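Local coordinates for protein periplasmic beta-glucosidase (Pseudomonas aeruginosa, PDB 6R5T) that probably hydrolyses terminal, non-reducing beta-D-glucosyl residues with release of beta-D-glucose, as a periplasmic glycoside hydrolase of family 3, at residues S628-R633 / S729-L733; R633-L637 / F691-E695; E638-S644 / E685-F691. The protein carries 1 engineered substitution. One frame throughout, in Å; residues are numbered along the deposited sequence. Where two conformers were deposited one is given.

Contact 1 of 3, residues S628-R633 / S729-L733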
ATOM      1  N   SER A 628      -9.342  -1.298  39.634  1.00 24.60           N
ATOM      2  CA  SER A 628     -10.409  -2.306  39.772  1.00 26.65           C
ATOM      3  C   SER A 628     -10.475  -3.200  38.539  1.00 26.29           C
ATOM      4  O   SER A 628      -9.880  -2.867  37.509  1.00 24.71           O
ATOM      5  CB  SER A 628     -11.761  -1.702  40.100  1.00 32.99           C
ATOM      6  OG  SER A 628     -12.383  -1.106  38.993  1.00 39.13           O
ATOM      7  N   GLU A 629     -11.213  -4.280  38.691  1.00 24.65           N
ATOM      8  CA  GLU A 629     -11.401  -5.298  37.645  1.00 27.33           C
ATOM      9  C   GLU A 629     -12.602  -4.929  36.788  1.00 25.30           C
ATOM     10  O   GLU A 629     -12.737  -5.539  35.741  1.00 21.89           O
ATOM     11  CB  GLU A 629     -11.562  -6.665  38.298  1.00 37.94           C
ATOM     12  CG  GLU A 629     -10.242  -7.210  38.830  1.00 48.46           C
ATOM     13  CD  GLU A 629     -10.226  -8.690  39.193  1.00 56.78           C
ATOM     14  OE1 GLU A 629     -10.909  -9.499  38.498  1.00 62.74           O
ATOM     15  OE2 GLU A 629      -9.510  -9.041  40.164  1.00 64.73           O
ATOM     16  N   ARG A 630     -13.431  -3.987  37.248  1.00 24.88           N
ATOM     17  CA  ARG A 630     -14.685  -3.615  36.579  1.00 23.75           C
ATOM     18  C   ARG A 630     -14.739  -2.106  36.501  1.00 25.29           C
ATOM     19  O   ARG A 630     -14.259  -1.438  37.437  1.00 28.96           O
ATOM     20  CB  ARG A 630     -15.851  -4.203  37.366  1.00 29.47           C
ATOM     21  CG  ARG A 630     -15.916  -5.712  37.260  1.00 35.26           C
ATOM     22  CD  ARG A 630     -16.762  -6.292  38.380  1.00 45.54           C
ATOM     23  NE  ARG A 630     -17.983  -6.794  37.788  1.00 55.57           N
ATOM     24  CZ  ARG A 630     -19.165  -6.858  38.387  1.00 67.56           C
ATOM     25  NH1 ARG A 630     -20.202  -7.319  37.703  1.00 74.43           N
ATOM     26  NH2 ARG A 630     -19.322  -6.454  39.641  1.00 67.54           N
ATOM     27  N   LEU A 631     -15.211  -1.587  35.381  1.00 22.66           N
ATOM     28  CA  LEU A 631     -15.366  -0.137  35.164  1.00 21.96           C
ATOM     29  C   LEU A 631     -16.822   0.153  34.822  1.00 21.11           C
ATOM     30  O   LEU A 631     -17.351  -0.330  33.816  1.00 18.89           O
ATOM     31  CB  LEU A 631     -14.431   0.345  34.055  1.00 21.53           C
ATOM     32  CG  LEU A 631     -14.453   1.845  33.785  1.00 22.91           C
ATOM     33  CD1 LEU A 631     -14.002   2.609  35.010  1.00 24.68           C
ATOM     34  CD2 LEU A 631     -13.599   2.216  32.562  1.00 23.63           C
ATOM     35  N   ALA A 632     -17.480   0.919  35.678  1.00 24.16           N
ATOM     36  CA  ALA A 632     -18.825   1.424  35.361  1.00 25.67           C
ATOM     37  C   ALA A 632     -18.741   2.571  34.350  1.00 22.77           C
ATOM     38  O   ALA A 632     -17.783   3.386  34.349  1.00 22.65           O
ATOM     39  CB  ALA A 632     -19.498   1.845  36.649  1.00 29.28           C
ATOM     40  N   ARG A 633     -19.771   2.704  33.529  1.00 22.65           N
ATOM     41  CA  ARG A 633     -19.942   3.893  32.657  1.00 24.80           C
ATOM     42  C   ARG A 633     -19.986   5.155  33.529  1.00 25.17           C
ATOM     43  O   ARG A 633     -20.663   5.127  34.558  1.00 26.56           O
ATOM     44  CB  ARG A 633     -21.238   3.827  31.857  1.00 30.27           C
ATOM     45  CG  ARG A 633     -21.459   2.532  31.092  1.00 34.85           C
ATOM     46  CD  ARG A 633     -20.942   2.664  29.685  1.00 36.02           C
ATOM     47  NE  ARG A 633     -21.133   1.409  28.956  1.00 37.60           N
ATOM     48  CZ  ARG A 633     -20.798   1.219  27.688  1.00 37.87           C
ATOM     49  NH1 ARG A 633     -20.275   2.217  26.994  1.00 34.29           N
ATOM     50  NH2 ARG A 633     -20.957   0.028  27.131  1.00 39.81           N
ATOM     51  N   SER A 729      -6.158  -6.997  32.627  1.00 16.96           N
ATOM     52  CA  SER A 729      -7.476  -6.794  32.010  1.00 16.67           C
ATOM     53  C   SER A 729      -8.471  -6.179  32.990  1.00 17.31           C
ATOM     54  O   SER A 729      -8.353  -6.403  34.188  1.00 17.54           O
ATOM     55  CB  SER A 729      -8.018  -8.070  31.451  1.00 17.35           C
ATOM     56  OG  SER A 729      -7.183  -8.461  30.368  1.00 21.03           O
ATOM     57  N   PHE A 730      -9.427  -5.457  32.445  1.00 17.05           N
ATOM     58  CA  PHE A 730     -10.636  -5.085  33.205  1.00 15.66           C
ATOM     59  C   PHE A 730     -11.841  -5.305  32.308  1.00 16.98           C
ATOM     60  O   PHE A 730     -11.724  -5.499  31.099  1.00 16.97           O
ATOM     61  CB  PHE A 730     -10.546  -3.665  33.736  1.00 15.76           C
ATOM     62  CG  PHE A 730     -10.642  -2.598  32.677  1.00 16.24           C
ATOM     63  CD1 PHE A 730      -9.500  -2.166  32.025  1.00 16.38           C
ATOM     64  CD2 PHE A 730     -11.848  -2.011  32.346  1.00 15.54           C
ATOM     65  CE1 PHE A 730      -9.573  -1.191  31.054  1.00 16.46           C
ATOM     66  CE2 PHE A 730     -11.918  -1.043  31.364  1.00 16.47           C
ATOM     67  CZ  PHE A 730     -10.767  -0.632  30.726  1.00 15.82           C
ATOM     68  N   THR A 731     -13.017  -5.260  32.906  1.00 15.84           N
ATOM     69  CA  THR A 731     -14.277  -5.373  32.181  1.00 17.32           C
ATOM     70  C   THR A 731     -15.057  -4.067  32.280  1.00 19.25           C
ATOM     71  O   THR A 731     -15.260  -3.552  33.379  1.00 19.58           O
ATOM     72  CB  THR A 731     -15.115  -6.517  32.749  1.00 20.18           C
ATOM     73  OG1 THR A 731     -14.396  -7.734  32.611  1.00 22.83           O
ATOM     74  CG2 THR A 731     -16.429  -6.648  32.032  1.00 21.53           C
ATOM     75  N   LEU A 732     -15.444  -3.520  31.133  1.00 17.44           N
ATOM     76  CA  LEU A 732     -16.387  -2.381  31.076  1.00 17.11           C
ATOM     77  C   LEU A 732     -17.784  -2.967  31.214  1.00 18.68           C
ATOM     78  O   LEU A 732     -18.137  -3.910  30.454  1.00 18.48           O
ATOM     79  CB  LEU A 732     -16.257  -1.656  29.737  1.00 18.96           C
ATOM     80  CG  LEU A 732     -17.153  -0.446  29.538  1.00 19.50           C
ATOM     81  CD1 LEU A 732     -16.770   0.661  30.518  1.00 20.61           C
ATOM     82  CD2 LEU A 732     -17.068   0.052  28.104  1.00 21.51           C
ATOM     83  N   LEU A 733     -18.579  -2.390  32.118  1.00 21.68           N
ATOM     84  CA  LEU A 733     -19.977  -2.850  32.369  1.00 24.30           C
ATOM     85  C   LEU A 733     -20.967  -2.230  31.359  1.00 26.92           C
ATOM     86  O   LEU A 733     -20.626  -1.143  30.864  1.00 30.42           O
ATOM     87  CB  LEU A 733     -20.333  -2.475  33.812  1.00 27.66           C
ATOM     88  CG  LEU A 733     -19.412  -3.078  34.869  1.00 28.09           C
ATOM     89  CD1 LEU A 733     -19.697  -2.549  36.278  1.00 30.81           C
ATOM     90  CD2 LEU A 733     -19.458  -4.593  34.837  1.00 32.18           C
TER
HETATM   91  O   HOH W   1      -8.445  -5.480  36.625  1.00 50.04           O
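Three backbone hydrogen bonds in parallel beta register hold 628-633 to the C-terminal segment 729-733: Thr-731 N to Glu-629 O (2.9 Å), Leu-631 N to Thr-731 O (2.8 Å) and Leu-733 N to Leu-631 O (2.9 Å). A water donates to Ser-628 O (3.1 Å) and Ser-729 O (2.6 Å), prolonging the link at one end. At the other, Arg-633 NE makes a weak bond to Leu-733 O (3.2 Å), while its NH1 forms a salt bridge with Glu-695. The short Ser-628 side chain lets OG donate to Arg-630 O at a very short 2.5 Å. Leu-631 and Leu-732 share the buried face, where Leu-631 CD2 lies 4.1 Å from Leu-732 CD1 and 3.9 Å from Phe-730 CE2; bulky apolar groups fit there. Arg-630 and Thr-731, tolerant of solvent, occupy the other face. Leu-733 CD2 lies 4.0 Å from Arg-630 NE and Leu-733 CD1 4.4 Å from Ala-632 CB. Strand 630-631 thus edges the mixed sheet beside strand 725-732, which strand 712-719 flanks in turn, and Leu-631 and Phe-730 also pack on Leu-637 of strand 636-645.

Contact 2 of 3, residues R633-L637 / F691-E695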
ATOM      1  N   ARG A 633     -19.771   2.704  33.529  1.00 22.65           N
ATOM      2  CA  ARG A 633     -19.942   3.893  32.657  1.00 24.80           C
ATOM      3  C   ARG A 633     -19.986   5.155  33.529  1.00 25.17           C
ATOM      4  O   ARG A 633     -20.663   5.127  34.558  1.00 26.56           O
ATOM      5  CB  ARG A 633     -21.238   3.827  31.857  1.00 30.27           C
ATOM      6  CG  ARG A 633     -21.459   2.532  31.092  1.00 34.85           C
ATOM      7  CD  ARG A 633     -20.942   2.664  29.685  1.00 36.02           C
ATOM      8  NE  ARG A 633     -21.133   1.409  28.956  1.00 37.60           N
ATOM      9  CZ  ARG A 633     -20.798   1.219  27.688  1.00 37.87           C
ATOM     10  NH1 ARG A 633     -20.275   2.217  26.994  1.00 34.29           N
ATOM     11  NH2 ARG A 633     -20.957   0.028  27.131  1.00 39.81           N
ATOM     12  N   GLY A 634     -19.305   6.201  33.093  1.00 26.28           N
ATOM     13  CA  GLY A 634     -19.156   7.468  33.817  1.00 26.54           C
ATOM     14  C   GLY A 634     -17.968   7.471  34.755  1.00 24.61           C
ATOM     15  O   GLY A 634     -17.571   8.569  35.137  1.00 25.99           O
ATOM     16  N   ALA A 635     -17.339   6.326  35.051  1.00 21.94           N
ATOM     17  CA  ALA A 635     -16.219   6.260  36.012  1.00 21.80           C
ATOM     18  C   ALA A 635     -14.887   6.268  35.251  1.00 24.31           C
ATOM     19  O   ALA A 635     -14.871   6.050  34.038  1.00 23.43           O
ATOM     20  CB  ALA A 635     -16.346   5.048  36.884  1.00 21.95           C
ATOM     21  N   THR A 636     -13.833   6.506  36.007  1.00 25.04           N
ATOM     22  CA  THR A 636     -12.413   6.459  35.583  1.00 26.82           C
ATOM     23  C   THR A 636     -11.766   5.302  36.314  1.00 26.66           C
ATOM     24  O   THR A 636     -12.131   4.966  37.467  1.00 27.65           O
ATOM     25  CB  THR A 636     -11.726   7.800  35.859  1.00 31.08           C
ATOM     26  OG1 THR A 636     -12.303   8.702  34.916  1.00 35.78           O
ATOM     27  CG2 THR A 636     -10.238   7.819  35.628  1.00 40.23           C
ATOM     28  N   LEU A 637     -10.813   4.701  35.621  1.00 24.82           N
ATOM     29  CA  LEU A 637      -9.946   3.618  36.099  1.00 26.87           C
ATOM     30  C   LEU A 637      -8.545   4.222  36.222  1.00 21.93           C
ATOM     31  O   LEU A 637      -8.196   5.110  35.385  1.00 22.56           O
ATOM     32  CB  LEU A 637     -10.001   2.531  35.010  1.00 29.40           C
ATOM     33  CG  LEU A 637      -9.303   1.224  35.333  1.00 32.28           C
ATOM     34  CD1 LEU A 637     -10.331   0.157  35.643  1.00 34.30           C
ATOM     35  CD2 LEU A 637      -8.410   0.779  34.190  1.00 37.66           C
ATOM     36  N   PHE A 691      -1.801   6.353  35.399  1.00 17.63           N
ATOM     37  CA  PHE A 691      -2.564   6.659  34.189  1.00 19.66           C
ATOM     38  C   PHE A 691      -4.027   6.607  34.559  1.00 19.75           C
ATOM     39  O   PHE A 691      -4.443   5.646  35.210  1.00 24.43           O
ATOM     40  CB  PHE A 691      -2.242   5.643  33.100  1.00 17.33           C
ATOM     41  CG  PHE A 691      -0.825   5.680  32.625  1.00 15.40           C
ATOM     42  CD1 PHE A 691      -0.422   6.694  31.768  1.00 18.72           C
ATOM     43  CD2 PHE A 691       0.091   4.717  32.959  1.00 16.46           C
ATOM     44  CE1 PHE A 691       0.868   6.730  31.274  1.00 17.78           C
ATOM     45  CE2 PHE A 691       1.379   4.747  32.451  1.00 18.62           C
ATOM     46  CZ  PHE A 691       1.765   5.756  31.610  1.00 17.72           C
ATOM     47  N   ARG A 692      -4.783   7.523  33.983  1.00 22.70           N
ATOM     48  CA  ARG A 692      -6.249   7.522  34.069  1.00 24.97           C
ATOM     49  C   ARG A 692      -6.828   7.052  32.733  1.00 20.57           C
ATOM     50  O   ARG A 692      -6.319   7.465  31.660  1.00 22.79           O
ATOM     51  CB  ARG A 692      -6.745   8.930  34.395  1.00 29.78           C
ATOM     52  CG  ARG A 692      -6.507   9.337  35.837  1.00 34.91           C
ATOM     53  CD  ARG A 692      -7.156  10.678  36.192  1.00 45.22           C
ATOM     54  NE  ARG A 692      -8.447  10.886  35.542  1.00 53.34           N
ATOM     55  CZ  ARG A 692      -9.398  11.710  35.960  1.00 65.12           C
ATOM     56  NH1 ARG A 692      -9.226  12.417  37.057  1.00 74.47           N
ATOM     57  NH2 ARG A 692     -10.530  11.833  35.286  1.00 61.31           N
ATOM     58  N   LEU A 693      -7.797   6.145  32.816  1.00 20.53           N
ATOM     59  CA  LEU A 693      -8.552   5.661  31.649  1.00 21.67           C
ATOM     60  C   LEU A 693     -10.046   5.807  31.930  1.00 21.90           C
ATOM     61  O   LEU A 693     -10.493   5.433  33.029  1.00 24.39           O
ATOM     62  CB  LEU A 693      -8.225   4.185  31.420  1.00 23.97           C
ATOM     63  CG  LEU A 693      -6.802   3.908  30.926  1.00 26.55           C
ATOM     64  CD1 LEU A 693      -6.502   2.406  31.015  1.00 27.78           C
ATOM     65  CD2 LEU A 693      -6.647   4.443  29.510  1.00 27.35           C
ATOM     66  N   GLY A 694     -10.769   6.342  30.962  1.00 24.49           N
ATOM     67  CA  GLY A 694     -12.237   6.353  31.010  1.00 26.24           C
ATOM     68  C   GLY A 694     -12.824   5.821  29.722  1.00 25.11           C
ATOM     69  O   GLY A 694     -12.070   5.361  28.803  1.00 21.76           O
ATOM     70  N   GLU A 695     -14.146   5.837  29.648  1.00 23.05           N
ATOM     71  CA  GLU A 695     -14.875   5.338  28.462  1.00 22.63           C
ATOM     72  C   GLU A 695     -14.365   6.018  27.191  1.00 21.20           C
ATOM     73  O   GLU A 695     -14.358   5.364  26.156  1.00 22.50           O
ATOM     74  CB  GLU A 695     -16.356   5.567  28.705  1.00 26.98           C
ATOM     75  CG  GLU A 695     -17.242   4.858  27.725  1.00 29.87           C
ATOM     76  CD  GLU A 695     -18.706   5.216  27.912  1.00 36.45           C
ATOM     77  OE1 GLU A 695     -19.018   5.931  28.882  1.00 33.67           O
ATOM     78  OE2 GLU A 695     -19.510   4.793  27.069  1.00 34.43           O
TER
HETATM   79  O   HOH W   2     -15.365   7.478  31.544  1.00 38.80           O
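Leu-637 and Leu-693 satisfy each other's backbone completely as an antiparallel hydrogen-bonded pair: Leu-637 N donates to Leu-693 O at 2.7 Å, and Leu-693 N to Leu-637 O at 2.8 Å, both nearly straight. Each carbonyl also receives a CA-H...O contact, Leu-693 O from Thr-636 CA and Leu-637 O from Arg-692 CA, both at 3.4 Å. Farther toward Arg-633 a water bridges the segments, accepting from Glu-695 N (2.8 Å) and donating to Ala-635 O (2.9 Å). Gly-694 N turns to the carboxylate of Asp-697. Farther still, Arg-633 NH1 meets Glu-695 OE2 in a 2.7 Å salt bridge; NH1 also bonds Ala-709 O, and Arg-633 NE weakly reaches Leu-733 O, a spread of partners that the multiple donors of arginine allow. Gly-634 has a positive phi of 88°, readily adopted by glycine, in the turn leading to the strand. Leucine suits the buried face, where Leu-637 CD2 lies 4.0 Å from Leu-693 CD1, whereas Thr-636 and Arg-692 occupy the solvent side. The contact therefore passes from direct backbone pairing at Leu-637 and Leu-693 to a water bridge and an ion pair near Arg-633.

Contact 3 of 3, residues E638-S644 / E685-F691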
ATOM      1  N   GLU A 638      -7.776   3.758  37.201  1.00 21.84           N
ATOM      2  CA  GLU A 638      -6.316   4.057  37.276  1.00 21.46           C
ATOM      3  C   GLU A 638      -5.503   2.794  36.968  1.00 19.81           C
ATOM      4  O   GLU A 638      -5.798   1.710  37.497  1.00 20.26           O
ATOM      5  CB  GLU A 638      -5.962   4.647  38.641  1.00 25.69           C
ATOM      6  CG  GLU A 638      -6.595   6.005  38.888  1.00 30.20           C
ATOM      7  CD  GLU A 638      -6.303   6.562  40.273  1.00 36.31           C
ATOM      8  OE1 GLU A 638      -5.800   5.792  41.132  1.00 40.86           O
ATOM      9  OE2 GLU A 638      -6.544   7.771  40.470  1.00 47.77           O
ATOM     10  N   ALA A 639      -4.414   2.981  36.218  1.00 17.67           N
ATOM     11  CA  ALA A 639      -3.381   1.971  35.942  1.00 18.88           C
ATOM     12  C   ALA A 639      -2.109   2.502  36.572  1.00 19.41           C
ATOM     13  O   ALA A 639      -1.677   3.632  36.207  1.00 19.14           O
ATOM     14  CB  ALA A 639      -3.255   1.776  34.464  1.00 19.04           C
ATOM     15  N   ARG A 640      -1.570   1.748  37.525  1.00 21.22           N
ATOM     16  CA  ARG A 640      -0.382   2.205  38.253  1.00 21.24           C
ATOM     17  C   ARG A 640       0.805   1.305  38.003  1.00 18.86           C
ATOM     18  O   ARG A 640       0.701   0.057  38.034  1.00 18.52           O
ATOM     19  CB  ARG A 640      -0.649   2.261  39.756  1.00 25.97           C
ATOM     20  CG  ARG A 640      -1.586   3.384  40.152  1.00 30.62           C
ATOM     21  CD  ARG A 640      -1.714   3.504  41.669  1.00 38.61           C
ATOM     22  NE  ARG A 640      -2.768   4.476  41.945  1.00 42.76           N
ATOM     23  CZ  ARG A 640      -2.661   5.522  42.757  1.00 51.45           C
ATOM     24  NH1 ARG A 640      -1.563   5.725  43.471  1.00 52.21           N
ATOM     25  NH2 ARG A 640      -3.687   6.346  42.892  1.00 50.15           N
ATOM     26  N   VAL A 641       1.952   1.955  37.849  1.00 18.30           N
ATOM     27  CA  VAL A 641       3.228   1.246  37.740  1.00 19.27           C
ATOM     28  C   VAL A 641       4.302   2.141  38.359  1.00 18.29           C
ATOM     29  O   VAL A 641       4.168   3.372  38.267  1.00 19.63           O
ATOM     30  CB  VAL A 641       3.489   0.900  36.271  1.00 21.66           C
ATOM     31  CG1 VAL A 641       3.799   2.144  35.434  1.00 19.47           C
ATOM     32  CG2 VAL A 641       4.502  -0.175  36.139  1.00 27.08           C
ATOM     33  N   THR A 642       5.308   1.530  38.953  1.00 18.45           N
ATOM     34  CA  THR A 642       6.477   2.280  39.458  1.00 18.21           C
ATOM     35  C   THR A 642       7.614   2.105  38.466  1.00 17.01           C
ATOM     36  O   THR A 642       8.020   0.950  38.208  1.00 17.96           O
ATOM     37  CB  THR A 642       6.864   1.877  40.883  1.00 20.41           C
ATOM     38  OG1 THR A 642       5.691   2.179  41.645  1.00 24.47           O
ATOM     39  CG2 THR A 642       8.034   2.672  41.425  1.00 20.87           C
ATOM     40  N   LEU A 643       8.175   3.228  38.035  1.00 14.91           N
ATOM     41  CA  LEU A 643       9.390   3.255  37.195  1.00 14.88           C
ATOM     42  C   LEU A 643      10.603   3.504  38.080  1.00 15.95           C
ATOM     43  O   LEU A 643      10.549   4.468  38.878  1.00 17.58           O
ATOM     44  CB  LEU A 643       9.244   4.361  36.164  1.00 16.28           C
ATOM     45  CG  LEU A 643      10.461   4.599  35.281  1.00 15.80           C
ATOM     46  CD1 LEU A 643      10.675   3.467  34.291  1.00 16.37           C
ATOM     47  CD2 LEU A 643      10.352   5.939  34.564  1.00 17.73           C
ATOM     48  N   SER A 644      11.670   2.753  37.874  1.00 16.22           N
ATOM     49  CA  SER A 644      12.951   2.933  38.609  0.50 16.37           C
ATOM     50  C   SER A 644      14.118   3.053  37.634  1.00 17.76           C
ATOM     51  O   SER A 644      14.127   2.366  36.594  1.00 15.30           O
ATOM     52  CB  SER A 644      13.191   1.774  39.558  0.50 16.69           C
ATOM     53  OG  SER A 644      12.064   1.573  40.373  0.50 17.26           O
ATOM     54  N   GLU A 685      16.395   6.359  41.680  1.00 17.67           N
ATOM     55  CA  GLU A 685      15.121   7.076  41.866  1.00 18.95           C
ATOM     56  C   GLU A 685      13.978   6.236  41.301  1.00 21.85           C
ATOM     57  O   GLU A 685      14.165   5.556  40.284  1.00 19.06           O
ATOM     58  CB  GLU A 685      15.200   8.458  41.246  1.00 19.48           C
ATOM     59  CG  GLU A 685      14.085   9.393  41.633  1.00 22.48           C
ATOM     60  CD  GLU A 685      14.142  10.767  40.989  1.00 26.94           C
ATOM     61  OE1 GLU A 685      13.114  11.462  41.144  1.00 30.94           O
ATOM     62  OE2 GLU A 685      15.153  11.129  40.283  1.00 20.31           O
ATOM     63  N   SER A 686      12.822   6.369  41.940  1.00 21.32           N
ATOM     64  CA  SER A 686      11.546   5.749  41.505  1.00 24.13           C
ATOM     65  C   SER A 686      10.476   6.811  41.376  1.00 25.61           C
ATOM     66  O   SER A 686      10.565   7.867  42.025  1.00 25.93           O
ATOM     67  CB  SER A 686      11.133   4.683  42.456  1.00 28.71           C
ATOM     68  OG  SER A 686      12.041   3.600  42.429  1.00 32.33           O
ATOM     69  N   ARG A 687       9.535   6.578  40.470  1.00 21.87           N
ATOM     70  CA  ARG A 687       8.357   7.430  40.325  1.00 21.90           C
ATOM     71  C   ARG A 687       7.165   6.506  40.150  1.00 22.74           C
ATOM     72  O   ARG A 687       7.225   5.618  39.270  1.00 20.08           O
ATOM     73  CB  ARG A 687       8.512   8.359  39.115  1.00 25.11           C
ATOM     74  CG  ARG A 687       7.373   9.356  38.895  1.00 32.36           C
ATOM     75  CD  ARG A 687       7.532  10.679  39.642  1.00 37.48           C
ATOM     76  NE  ARG A 687       8.880  11.226  39.493  1.00 42.76           N
ATOM     77  CZ  ARG A 687       9.272  12.091  38.566  1.00 48.35           C
ATOM     78  NH1 ARG A 687       8.406  12.602  37.706  1.00 52.02           N
ATOM     79  NH2 ARG A 687      10.547  12.458  38.515  1.00 52.07           N
ATOM     80  N   GLU A 688       6.136   6.710  40.967  1.00 22.38           N
ATOM     81  CA  GLU A 688       4.833   6.055  40.763  1.00 23.24           C
ATOM     82  C   GLU A 688       4.147   6.811  39.635  1.00 24.13           C
ATOM     83  O   GLU A 688       4.016   8.040  39.667  1.00 25.65           O
ATOM     84  CB  GLU A 688       3.921   6.051  42.005  1.00 29.56           C
ATOM     85  CG  GLU A 688       2.701   5.146  41.712  1.00 34.29           C
ATOM     86  CD  GLU A 688       1.741   4.656  42.786  1.00 45.15           C
ATOM     87  OE1 GLU A 688       0.917   5.452  43.255  1.00 47.34           O
ATOM     88  OE2 GLU A 688       1.721   3.432  43.052  1.00 51.59           O
ATOM     89  N   ILE A 689       3.775   6.079  38.608  1.00 21.79           N
ATOM     90  CA  ILE A 689       3.066   6.643  37.446  1.00 22.55           C
ATOM     91  C   ILE A 689       1.634   6.160  37.569  1.00 22.34           C
ATOM     92  O   ILE A 689       1.404   4.931  37.825  1.00 23.62           O
ATOM     93  CB  ILE A 689       3.762   6.216  36.155  1.00 25.73           C
ATOM     94  CG1 ILE A 689       5.191   6.760  36.164  1.00 27.29           C
ATOM     95  CG2 ILE A 689       2.994   6.705  34.954  1.00 27.24           C
ATOM     96  CD1 ILE A 689       6.099   6.089  35.246  1.00 31.59           C
ATOM     97  N   VAL A 690       0.716   7.111  37.475  1.00 21.43           N
ATOM     98  CA  VAL A 690      -0.729   6.828  37.513  1.00 20.70           C
ATOM     99  C   VAL A 690      -1.317   7.287  36.195  1.00 20.69           C
ATOM    100  O   VAL A 690      -1.215   8.480  35.874  1.00 24.46           O
ATOM    101  CB  VAL A 690      -1.379   7.554  38.691  1.00 24.97           C
ATOM    102  CG1 VAL A 690      -2.838   7.180  38.786  1.00 24.53           C
ATOM    103  CG2 VAL A 690      -0.631   7.277  39.980  1.00 25.03           C
ATOM    104  N   PHE A 691      -1.801   6.353  35.399  1.00 17.63           N
ATOM    105  CA  PHE A 691      -2.564   6.659  34.189  1.00 19.66           C
ATOM    106  C   PHE A 691      -4.027   6.607  34.559  1.00 19.75           C
ATOM    107  O   PHE A 691      -4.443   5.646  35.210  1.00 24.43           O
ATOM    108  CB  PHE A 691      -2.242   5.643  33.100  1.00 17.33           C
ATOM    109  CG  PHE A 691      -0.825   5.680  32.625  1.00 15.40           C
ATOM    110  CD1 PHE A 691      -0.422   6.694  31.768  1.00 18.72           C
ATOM    111  CD2 PHE A 691       0.091   4.717  32.959  1.00 16.46           C
ATOM    112  CE1 PHE A 691       0.868   6.730  31.274  1.00 17.78           C
ATOM    113  CE2 PHE A 691       1.379   4.747  32.451  1.00 18.62           C
ATOM    114  CZ  PHE A 691       1.765   5.756  31.610  1.00 17.72           C
TER
HETATM  115  O   HOH W   3       2.955   1.418  41.252  1.00 30.17           O
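A charged trio lies across the outer face of these antiparallel strands: Arg-640 NH2 bonds Glu-638 OE1 (2.8 Å) on its own strand, while Arg-640 NH1 reaches Glu-688 OE1 of the partner at 2.5 Å, a salt bridge whose hydrogen bond is bent and weak. Val-690 CG2 lies 3.9 Å from Arg-640 CZ, over one face of the guanidinium. On the same side, a water links Thr-642 OG1 (2.9 Å) to Glu-688 OE2 (3.0 Å), and the hydroxyls Ser-644 OG and Ser-686 OG bond each other at 2.9 Å. Six backbone bonds of 2.8 to 3.0 Å, N to O, join Ala-639 to Phe-691, Val-641 to Ile-689 and Leu-643 to Arg-687. Ala-639, Val-641, Leu-643, Ile-689 and Phe-691 present apolar groups to the other face; Leu-643 CB approaches Ile-689 CD1 to 3.7 Å. Phe-691 and Ile-689 pack on strand 651-660 of the opposing sheet, as in a beta sandwich. Alternation thus gives a largely apolar core face, though Arg-687 also starts from it, and a mainly polar face with paired charges beside Val-690.

Contacts 2 and 3 are successive parts of one strand pair, 636-645 with 686-694, sharing Phe-691, their centres about 17 Å apart. Contact 1 belongs to the other sheet, where strand 630-631 pairs with the final strand, 725-732. Its centre lies about 9 Å from that of contact 2, with which it shares Arg-633, and about 21 Å from that of contact 3. Along the chain the first segments run in order 1, 2, 3 and their partners return in order 3, 2, 1. The short connection between strands 630-631 and 636-645 therefore passes from sheet to sheet, tying both layers of the fibronectin type III-like sandwich together at its end near the bound magnesium ion.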